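Local coordinates for flavin-containing monooxygenase (Allium sativum, PDB 6WPU), which probably uses its bound flavin-adenine dinucleotide to oxygenate the sulfur of S-allyl-L-cysteine, at residues 115-120 / 434-439; 418-423 / 443-448. All blocks are in the same frame, centred on the assembly; numbering follows the deposited sequence.

Contact 1: residues 115-120 / 434-439; sequences RRFPGH and ESYRDE
In the flavin-binding monooxygenase fold, the loop leading into helix 120-133 meets the loop that joins helices 416-431 and 443-453, and the phenyl ring of Phe117 fills the junction. Arg437 lies over one face of this ring, its CA 4.0 Å from the Phe117 ring centroid in a CH-pi contact 21° off the normal. Tyr436 forms an offset edge-to-face pair with the same ring, planes at 82° and CE1 3.8 Å from Phe117 CE2. Its chi1 of 77° sets CG between backbone N and carbonyl carbon, which folds the tyrosine ring under Arg437 CG. The Arg437 chain runs on, extended, past both rings to a salt bridge with Asp229 and a hydrogen bond to Thr91 O; its side chain comes within about 6 Å of the FAD at the nearest atoms. Were Phe117 replaced by an alanine, the space beneath Arg437 CA would probably be left unfilled and the Tyr436 edge without its aromatic partner. Two waters bridge the loops. One accepts from Arg115 NH1 and donates to Asp438 OD1; the other, at the edge of the Phe117 ring, accepts from Phe117 N at 2.9 Å and donates to Arg437 O at 2.8 Å.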
ATOM      1  N   ARG A 115       9.791  11.955  16.143  1.00 51.97           N
ATOM      2  CA  ARG A 115      10.196  12.635  14.922  1.00 50.73           C
ATOM      3  C   ARG A 115       9.006  12.865  14.004  1.00 49.84           C
ATOM      4  O   ARG A 115       8.051  12.084  13.980  1.00 50.02           O
ATOM      5  CB  ARG A 115      11.260  11.830  14.181  1.00 43.74           C
ATOM      6  CG  ARG A 115      12.610  11.850  14.848  1.00 41.99           C
ATOM      7  CD  ARG A 115      13.599  11.005  14.075  1.00 43.37           C
ATOM      8  NE  ARG A 115      13.201   9.603  14.106  1.00 39.79           N
ATOM      9  CZ  ARG A 115      13.876   8.625  13.519  1.00 43.23           C
ATOM     10  NH1 ARG A 115      14.985   8.906  12.840  1.00 43.32           N
ATOM     11  NH2 ARG A 115      13.439   7.375  13.604  1.00 39.68           N
ATOM     12  N   ARG A 116       9.088  13.951  13.231  1.00 45.29           N
ATOM     13  CA  ARG A 116       8.055  14.247  12.248  1.00 48.36           C
ATOM     14  C   ARG A 116       7.919  13.126  11.233  1.00 47.31           C
ATOM     15  O   ARG A 116       6.805  12.805  10.799  1.00 45.40           O
ATOM     16  CB  ARG A 116       8.357  15.569  11.544  1.00 54.06           C
ATOM     17  CG  ARG A 116       7.295  15.943  10.541  1.00 53.03           C
ATOM     18  CD  ARG A 116       7.147  17.419  10.439  1.00 53.62           C
ATOM     19  NE  ARG A 116       6.040  17.760   9.559  1.00 54.66           N
ATOM     20  CZ  ARG A 116       6.139  18.577   8.515  1.00 57.38           C
ATOM     21  NH1 ARG A 116       7.312  19.148   8.230  1.00 49.03           N
ATOM     22  NH2 ARG A 116       5.063  18.826   7.768  1.00 55.08           N
ATOM     23  N   PHE A 117       9.043  12.522  10.832  1.00 44.22           N
ATOM     24  CA  PHE A 117       9.044  11.340   9.968  1.00 45.80           C
ATOM     25  C   PHE A 117       9.568  10.178  10.794  1.00 43.76           C
ATOM     26  O   PHE A 117      10.775   9.899  10.786  1.00 47.28           O
ATOM     27  CB  PHE A 117       9.903  11.535   8.716  1.00 42.36           C
ATOM     28  CG  PHE A 117       9.376  12.556   7.745  1.00 39.48           C
ATOM     29  CD1 PHE A 117       9.545  13.908   7.985  1.00 39.19           C
ATOM     30  CD2 PHE A 117       8.768  12.156   6.563  1.00 39.59           C
ATOM     31  CE1 PHE A 117       9.094  14.849   7.075  1.00 40.21           C
ATOM     32  CE2 PHE A 117       8.307  13.089   5.651  1.00 37.01           C
ATOM     33  CZ  PHE A 117       8.471  14.435   5.903  1.00 39.02           C
ATOM     34  N   PRO A 118       8.718   9.490  11.545  1.00 45.97           N
ATOM     35  CA  PRO A 118       9.208   8.479  12.485  1.00 42.09           C
ATOM     36  C   PRO A 118       9.452   7.139  11.803  1.00 36.51           C
ATOM     37  O   PRO A 118       9.126   6.922  10.635  1.00 36.65           O
ATOM     38  CB  PRO A 118       8.067   8.387  13.501  1.00 41.96           C
ATOM     39  CG  PRO A 118       6.839   8.642  12.652  1.00 42.62           C
ATOM     40  CD  PRO A 118       7.271   9.742  11.714  1.00 42.09           C
ATOM     41  N   GLY A 119      10.013   6.224  12.577  1.00 41.41           N
ATOM     42  CA  GLY A 119      10.199   4.868  12.111  1.00 39.05           C
ATOM     43  C   GLY A 119       8.915   4.066  12.159  1.00 39.86           C
ATOM     44  O   GLY A 119       7.935   4.445  12.807  1.00 34.69           O
ATOM     45  N   HIS A 120       8.944   2.919  11.468  1.00 35.47           N
ATOM     46  CA  HIS A 120       7.749   2.097  11.334  1.00 35.43           C
ATOM     47  C   HIS A 120       7.168   1.698  12.688  1.00 39.99           C
ATOM     48  O   HIS A 120       5.946   1.540  12.811  1.00 38.34           O
ATOM     49  CB  HIS A 120       8.068   0.851  10.508  1.00 35.52           C
ATOM     50  CG  HIS A 120       9.240   0.080  11.017  1.00 37.51           C
ATOM     51  ND1 HIS A 120       9.143  -0.810  12.062  1.00 34.90           N
ATOM     52  CD2 HIS A 120      10.542   0.078  10.635  1.00 39.13           C
ATOM     53  CE1 HIS A 120      10.334  -1.333  12.301  1.00 41.00           C
ATOM     54  NE2 HIS A 120      11.200  -0.813  11.449  1.00 36.50           N
ATOM     55  N   GLU A 434      17.748  12.408   0.270  1.00 54.17           N
ATOM     56  CA  GLU A 434      18.673  12.102   1.343  1.00 59.14           C
ATOM     57  C   GLU A 434      18.449  12.960   2.575  1.00 59.35           C
ATOM     58  O   GLU A 434      19.006  12.639   3.628  1.00 62.75           O
ATOM     59  CB  GLU A 434      20.120  12.284   0.852  1.00 61.32           C
ATOM     60  CG  GLU A 434      20.554  13.748   0.685  1.00 67.92           C
ATOM     61  CD  GLU A 434      20.043  14.417  -0.605  1.00 73.56           C
ATOM     62  OE1 GLU A 434      19.459  13.723  -1.473  1.00 70.32           O
ATOM     63  OE2 GLU A 434      20.241  15.646  -0.752  1.00 76.16           O
ATOM     64  N   SER A 435      17.673  14.042   2.473  1.00 58.26           N
ATOM     65  CA  SER A 435      17.509  14.924   3.621  1.00 56.78           C
ATOM     66  C   SER A 435      16.078  15.370   3.906  1.00 52.14           C
ATOM     67  O   SER A 435      15.876  16.040   4.924  1.00 52.80           O
ATOM     68  CB  SER A 435      18.375  16.174   3.454  1.00 63.26           C
ATOM     69  OG  SER A 435      17.914  16.947   2.363  1.00 64.67           O
ATOM     70  N   TYR A 436      15.083  15.032   3.078  1.00 52.48           N
ATOM     71  CA  TYR A 436      13.746  15.606   3.270  1.00 56.10           C
ATOM     72  C   TYR A 436      13.118  15.180   4.593  1.00 53.98           C
ATOM     73  O   TYR A 436      12.268  15.900   5.135  1.00 62.06           O
ATOM     74  CB  TYR A 436      12.826  15.228   2.103  1.00 40.24           C
ATOM     75  CG  TYR A 436      12.284  13.814   2.141  1.00 42.65           C
ATOM     76  CD1 TYR A 436      10.974  13.560   2.571  1.00 43.50           C
ATOM     77  CD2 TYR A 436      13.060  12.734   1.730  1.00 44.55           C
ATOM     78  CE1 TYR A 436      10.458  12.268   2.604  1.00 37.33           C
ATOM     79  CE2 TYR A 436      12.552  11.435   1.757  1.00 43.73           C
ATOM     80  CZ  TYR A 436      11.245  11.216   2.199  1.00 44.15           C
ATOM     81  OH  TYR A 436      10.723   9.948   2.229  1.00 39.40           O
ATOM     82  N   ARG A 437      13.508  14.020   5.130  1.00 45.22           N
ATOM     83  CA  ARG A 437      12.920  13.569   6.387  1.00 45.85           C
ATOM     84  C   ARG A 437      13.396  14.385   7.587  1.00 48.74           C
ATOM     85  O   ARG A 437      12.703  14.428   8.608  1.00 55.18           O
ATOM     86  CB  ARG A 437      13.214  12.084   6.617  1.00 40.01           C
ATOM     87  CG  ARG A 437      12.495  11.134   5.667  1.00 36.97           C
ATOM     88  CD  ARG A 437      12.768   9.695   6.066  1.00 33.78           C
ATOM     89  NE  ARG A 437      11.910   8.732   5.389  1.00 35.45           N
ATOM     90  CZ  ARG A 437      12.214   8.125   4.245  1.00 40.33           C
ATOM     91  NH1 ARG A 437      11.373   7.248   3.708  1.00 37.46           N
ATOM     92  NH2 ARG A 437      13.357   8.400   3.631  1.00 41.92           N
ATOM     93  N   ASP A 438      14.537  15.049   7.499  1.00 50.23           N
ATOM     94  CA  ASP A 438      15.068  15.736   8.663  1.00 53.91           C
ATOM     95  C   ASP A 438      15.239  17.231   8.470  1.00 59.17           C
ATOM     96  O   ASP A 438      15.463  17.937   9.456  1.00 63.56           O
ATOM     97  CB  ASP A 438      16.407  15.107   9.079  1.00 58.52           C
ATOM     98  CG  ASP A 438      16.246  13.671   9.561  1.00 61.08           C
ATOM     99  OD1 ASP A 438      15.511  13.448  10.552  1.00 62.62           O
ATOM    100  OD2 ASP A 438      16.835  12.762   8.938  1.00 62.37           O
ATOM    101  N   GLU A 439      15.121  17.735   7.243  1.00 64.23           N
ATOM    102  CA  GLU A 439      15.267  19.157   6.949  1.00 66.71           C
ATOM    103  C   GLU A 439      14.069  19.591   6.117  1.00 69.50           C
ATOM    104  O   GLU A 439      13.878  19.107   4.996  1.00 68.38           O
ATOM    105  CB  GLU A 439      16.582  19.445   6.211  1.00 56.30           C
TER
HETATM  106  O   HOH W   1      16.302  11.453  12.493  1.00 56.05           O
HETATM  107  O   HOH W   2      11.654  13.748  11.078  1.00 44.23           O

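Contact 2: residues 418-423 / 443-448; sequences RRLMYK and DHLVAQ
Leu445 and Met421 slide past each other in opposite directions, with Met421 CG 3.8 Å from Leu445 CB. Beyond CG the methionine chain is extended (chi2 -171°, chi3 -161°), and this carries its methyl group across to the opposite backbone, where Met421 CE lies 3.3 Å from Leu445 O and 3.5 Å from Val446 N. Met421 CE also lies 4.0 Å from Val446 CG2. The two methyls of Leu445 reach different partners. Leu445 CD1 approaches the backbone of the partner helix, 3.7 Å from Met421 N, and touches Met421 CG and Leu420 CB as well, while Leu445 CD2 packs against Leu420 CD1 at 4.0 Å, the two leucines crossing at about a right angle. These residues join two helices of a near-antiparallel pair, 416-431 and 443-453, whose segments approach to 9.9 Å between axes with 150° between their directions. The side-chain to side-chain contacts are apolar, buried at Met421 and Leu445 and exposed at Leu420, while Met421 CE and Leu445 CD1 also press on backbone atoms. Further out, Glu96 and Val97 of helix 95-98 pack on Met421. On other sides of helix 416-431, Arg418 forms a salt bridge with Glu415 and hydrogen bonds to Val97 O and Gly99 O, and Arg419 is paired with Asp400 and Asp403 of helix 398-409.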
ATOM      1  N   ARG A 418      -3.234  19.966   4.729  1.00 55.53           N
ATOM      2  CA  ARG A 418      -2.858  18.598   4.391  1.00 52.18           C
ATOM      3  C   ARG A 418      -2.574  18.469   2.903  1.00 52.63           C
ATOM      4  O   ARG A 418      -1.636  17.764   2.508  1.00 48.42           O
ATOM      5  CB  ARG A 418      -3.948  17.612   4.831  1.00 51.01           C
ATOM      6  CG  ARG A 418      -3.428  16.184   5.081  1.00 48.26           C
ATOM      7  CD  ARG A 418      -4.558  15.166   5.302  1.00 47.12           C
ATOM      8  NE  ARG A 418      -5.297  15.308   6.558  1.00 48.93           N
ATOM      9  CZ  ARG A 418      -5.214  14.461   7.585  1.00 51.93           C
ATOM     10  NH1 ARG A 418      -4.401  13.408   7.511  1.00 47.44           N
ATOM     11  NH2 ARG A 418      -5.952  14.656   8.686  1.00 43.80           N
ATOM     12  N   ARG A 419      -3.359  19.156   2.066  1.00 55.59           N
ATOM     13  CA  ARG A 419      -3.033  19.215   0.643  1.00 55.52           C
ATOM     14  C   ARG A 419      -1.665  19.847   0.433  1.00 56.37           C
ATOM     15  O   ARG A 419      -0.841  19.338  -0.337  1.00 50.54           O
ATOM     16  CB  ARG A 419      -4.105  19.990  -0.120  1.00 52.78           C
ATOM     17  CG  ARG A 419      -5.390  19.210  -0.426  1.00 45.97           C
ATOM     18  CD  ARG A 419      -6.382  20.127  -1.110  1.00 52.08           C
ATOM     19  NE  ARG A 419      -7.658  19.494  -1.447  1.00 55.30           N
ATOM     20  CZ  ARG A 419      -7.917  18.949  -2.631  1.00 55.15           C
ATOM     21  NH1 ARG A 419      -6.980  18.937  -3.577  1.00 51.20           N
ATOM     22  NH2 ARG A 419      -9.097  18.401  -2.864  1.00 52.18           N
ATOM     23  N   LEU A 420      -1.402  20.957   1.131  1.00 54.53           N
ATOM     24  CA  LEU A 420      -0.152  21.680   0.936  1.00 52.71           C
ATOM     25  C   LEU A 420       1.044  20.886   1.461  1.00 53.84           C
ATOM     26  O   LEU A 420       2.110  20.876   0.832  1.00 54.24           O
ATOM     27  CB  LEU A 420      -0.234  23.055   1.605  1.00 52.36           C
ATOM     28  CG  LEU A 420      -1.245  24.033   1.002  1.00 68.02           C
ATOM     29  CD1 LEU A 420      -1.334  25.303   1.836  1.00 66.40           C
ATOM     30  CD2 LEU A 420      -0.900  24.347  -0.455  1.00 67.16           C
ATOM     31  N   MET A 421       0.899  20.232   2.616  1.00 54.53           N
ATOM     32  CA  MET A 421       2.003  19.428   3.132  1.00 51.83           C
ATOM     33  C   MET A 421       2.362  18.317   2.156  1.00 51.37           C
ATOM     34  O   MET A 421       3.549  18.030   1.934  1.00 50.19           O
ATOM     35  CB  MET A 421       1.646  18.830   4.488  1.00 54.06           C
ATOM     36  CG  MET A 421       2.042  19.636   5.704  1.00 57.36           C
ATOM     37  SD  MET A 421       1.752  18.634   7.185  1.00 57.31           S
ATOM     38  CE  MET A 421       1.718  19.903   8.438  1.00 51.92           C
ATOM     39  N   TYR A 422       1.344  17.692   1.554  1.00 47.55           N
ATOM     40  CA  TYR A 422       1.594  16.636   0.580  1.00 49.96           C
ATOM     41  C   TYR A 422       2.371  17.159  -0.622  1.00 53.76           C
ATOM     42  O   TYR A 422       3.307  16.500  -1.093  1.00 49.11           O
ATOM     43  CB  TYR A 422       0.282  16.007   0.120  1.00 47.97           C
ATOM     44  CG  TYR A 422       0.513  14.894  -0.866  1.00 53.34           C
ATOM     45  CD1 TYR A 422       0.910  13.639  -0.436  1.00 53.48           C
ATOM     46  CD2 TYR A 422       0.361  15.103  -2.231  1.00 55.81           C
ATOM     47  CE1 TYR A 422       1.137  12.613  -1.341  1.00 59.76           C
ATOM     48  CE2 TYR A 422       0.591  14.085  -3.143  1.00 54.25           C
ATOM     49  CZ  TYR A 422       0.978  12.847  -2.693  1.00 58.54           C
ATOM     50  OH  TYR A 422       1.194  11.833  -3.597  1.00 60.62           O
ATOM     51  N   LYS A 423       1.991  18.335  -1.146  1.00 55.77           N
ATOM     52  CA  LYS A 423       2.734  18.908  -2.266  1.00 54.62           C
ATOM     53  C   LYS A 423       4.157  19.251  -1.855  1.00 52.90           C
ATOM     54  O   LYS A 423       5.101  19.076  -2.638  1.00 53.15           O
ATOM     55  CB  LYS A 423       2.019  20.151  -2.803  1.00 55.40           C
ATOM     56  CG  LYS A 423       0.752  19.844  -3.570  1.00 58.21           C
ATOM     57  CD  LYS A 423       0.248  21.072  -4.341  1.00 73.13           C
ATOM     58  CE  LYS A 423      -1.163  20.847  -4.894  1.00 77.67           C
ATOM     59  NZ  LYS A 423      -1.522  21.839  -5.952  1.00 87.38           N
ATOM     60  N   ASP A 443       7.202  24.648   8.599  1.00 67.87           N
ATOM     61  CA  ASP A 443       6.754  24.750   9.985  1.00 70.99           C
ATOM     62  C   ASP A 443       5.429  25.488  10.093  1.00 67.93           C
ATOM     63  O   ASP A 443       4.685  25.275  11.054  1.00 71.88           O
ATOM     64  CB  ASP A 443       7.810  25.457  10.832  1.00 80.03           C
ATOM     65  CG  ASP A 443       9.151  24.748  10.801  1.00 94.68           C
ATOM     66  OD1 ASP A 443       9.836  24.800   9.752  1.00 95.73           O
ATOM     67  OD2 ASP A 443       9.519  24.133  11.826  1.00101.81           O
ATOM     68  N   HIS A 444       5.131  26.375   9.131  1.00 68.26           N
ATOM     69  CA  HIS A 444       3.865  27.108   9.133  1.00 73.04           C
ATOM     70  C   HIS A 444       2.683  26.195   8.833  1.00 71.38           C
ATOM     71  O   HIS A 444       1.572  26.454   9.306  1.00 76.85           O
ATOM     72  CB  HIS A 444       3.917  28.257   8.121  1.00 74.77           C
ATOM     73  CG  HIS A 444       4.152  27.818   6.707  1.00 73.42           C
ATOM     74  ND1 HIS A 444       5.363  27.319   6.270  1.00 74.46           N
ATOM     75  CD2 HIS A 444       3.336  27.821   5.626  1.00 72.02           C
ATOM     76  CE1 HIS A 444       5.279  27.028   4.984  1.00 73.17           C
ATOM     77  NE2 HIS A 444       4.057  27.319   4.570  1.00 71.40           N
ATOM     78  N   LEU A 445       2.896  25.134   8.050  1.00 64.68           N
ATOM     79  CA  LEU A 445       1.852  24.136   7.854  1.00 64.80           C
ATOM     80  C   LEU A 445       1.703  23.237   9.070  1.00 61.68           C
ATOM     81  O   LEU A 445       0.588  22.804   9.382  1.00 58.35           O
ATOM     82  CB  LEU A 445       2.153  23.296   6.615  1.00 62.60           C
ATOM     83  CG  LEU A 445       2.381  24.058   5.310  1.00 65.67           C
ATOM     84  CD1 LEU A 445       2.673  23.075   4.189  1.00 65.99           C
ATOM     85  CD2 LEU A 445       1.185  24.940   4.970  1.00 66.41           C
ATOM     86  N   VAL A 446       2.808  22.937   9.763  1.00 58.94           N
ATOM     87  CA  VAL A 446       2.712  22.189  11.015  1.00 61.86           C
ATOM     88  C   VAL A 446       1.867  22.952  12.019  1.00 66.77           C
ATOM     89  O   VAL A 446       0.999  22.378  12.686  1.00 64.67           O
ATOM     90  CB  VAL A 446       4.113  21.884  11.576  1.00 61.19           C
ATOM     91  CG1 VAL A 446       3.998  21.294  12.970  1.00 59.43           C
ATOM     92  CG2 VAL A 446       4.855  20.920  10.654  1.00 51.29           C
ATOM     93  N   ALA A 447       2.104  24.262  12.135  1.00 67.70           N
ATOM     94  CA  ALA A 447       1.306  25.108  13.015  1.00 67.64           C
ATOM     95  C   ALA A 447      -0.182  24.973  12.714  1.00 66.18           C
ATOM     96  O   ALA A 447      -0.992  24.742  13.620  1.00 68.20           O
ATOM     97  CB  ALA A 447       1.762  26.562  12.878  1.00 63.86           C
ATOM     98  N   GLN A 448      -0.558  25.093  11.436  1.00 63.58           N
ATOM     99  CA  GLN A 448      -1.957  24.925  11.043  1.00 63.75           C
ATOM    100  C   GLN A 448      -2.486  23.547  11.423  1.00 66.30           C
ATOM    101  O   GLN A 448      -3.586  23.423  11.978  1.00 66.07           O
ATOM    102  CB  GLN A 448      -2.116  25.150   9.538  1.00 64.25           C
ATOM    103  CG  GLN A 448      -1.844  26.566   9.080  1.00 79.65           C
ATOM    104  CD  GLN A 448      -2.972  27.126   8.234  1.00 92.37           C
ATOM    105  OE1 GLN A 448      -2.733  27.779   7.217  1.00 97.51           O
ATOM    106  NE2 GLN A 448      -4.213  26.880   8.657  1.00 92.22           N
TER

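Overall arrangement
The centres of the two contacts lie about 15 Å apart, on the same side of the chain's centre. Along the sequence their segments alternate: 115-120, 418-423, 434-439, then 443-448. Contact 2 therefore pairs the helices on either side of the loop that contact 1 ties back to the segment before helix 120-133. Arg116 links them directly, its guanidinium packing on Met421 SD and Val446 CG2 while making salt bridges to Glu96 and Asp442. Helix 416-431 is shared too, since its Val425 touches Phe117. Contact 2 holds the two C-terminal helices together, and contact 1, the nearer to the FAD, joins their connecting loop to a segment of the flavin-binding monooxygenase-like region.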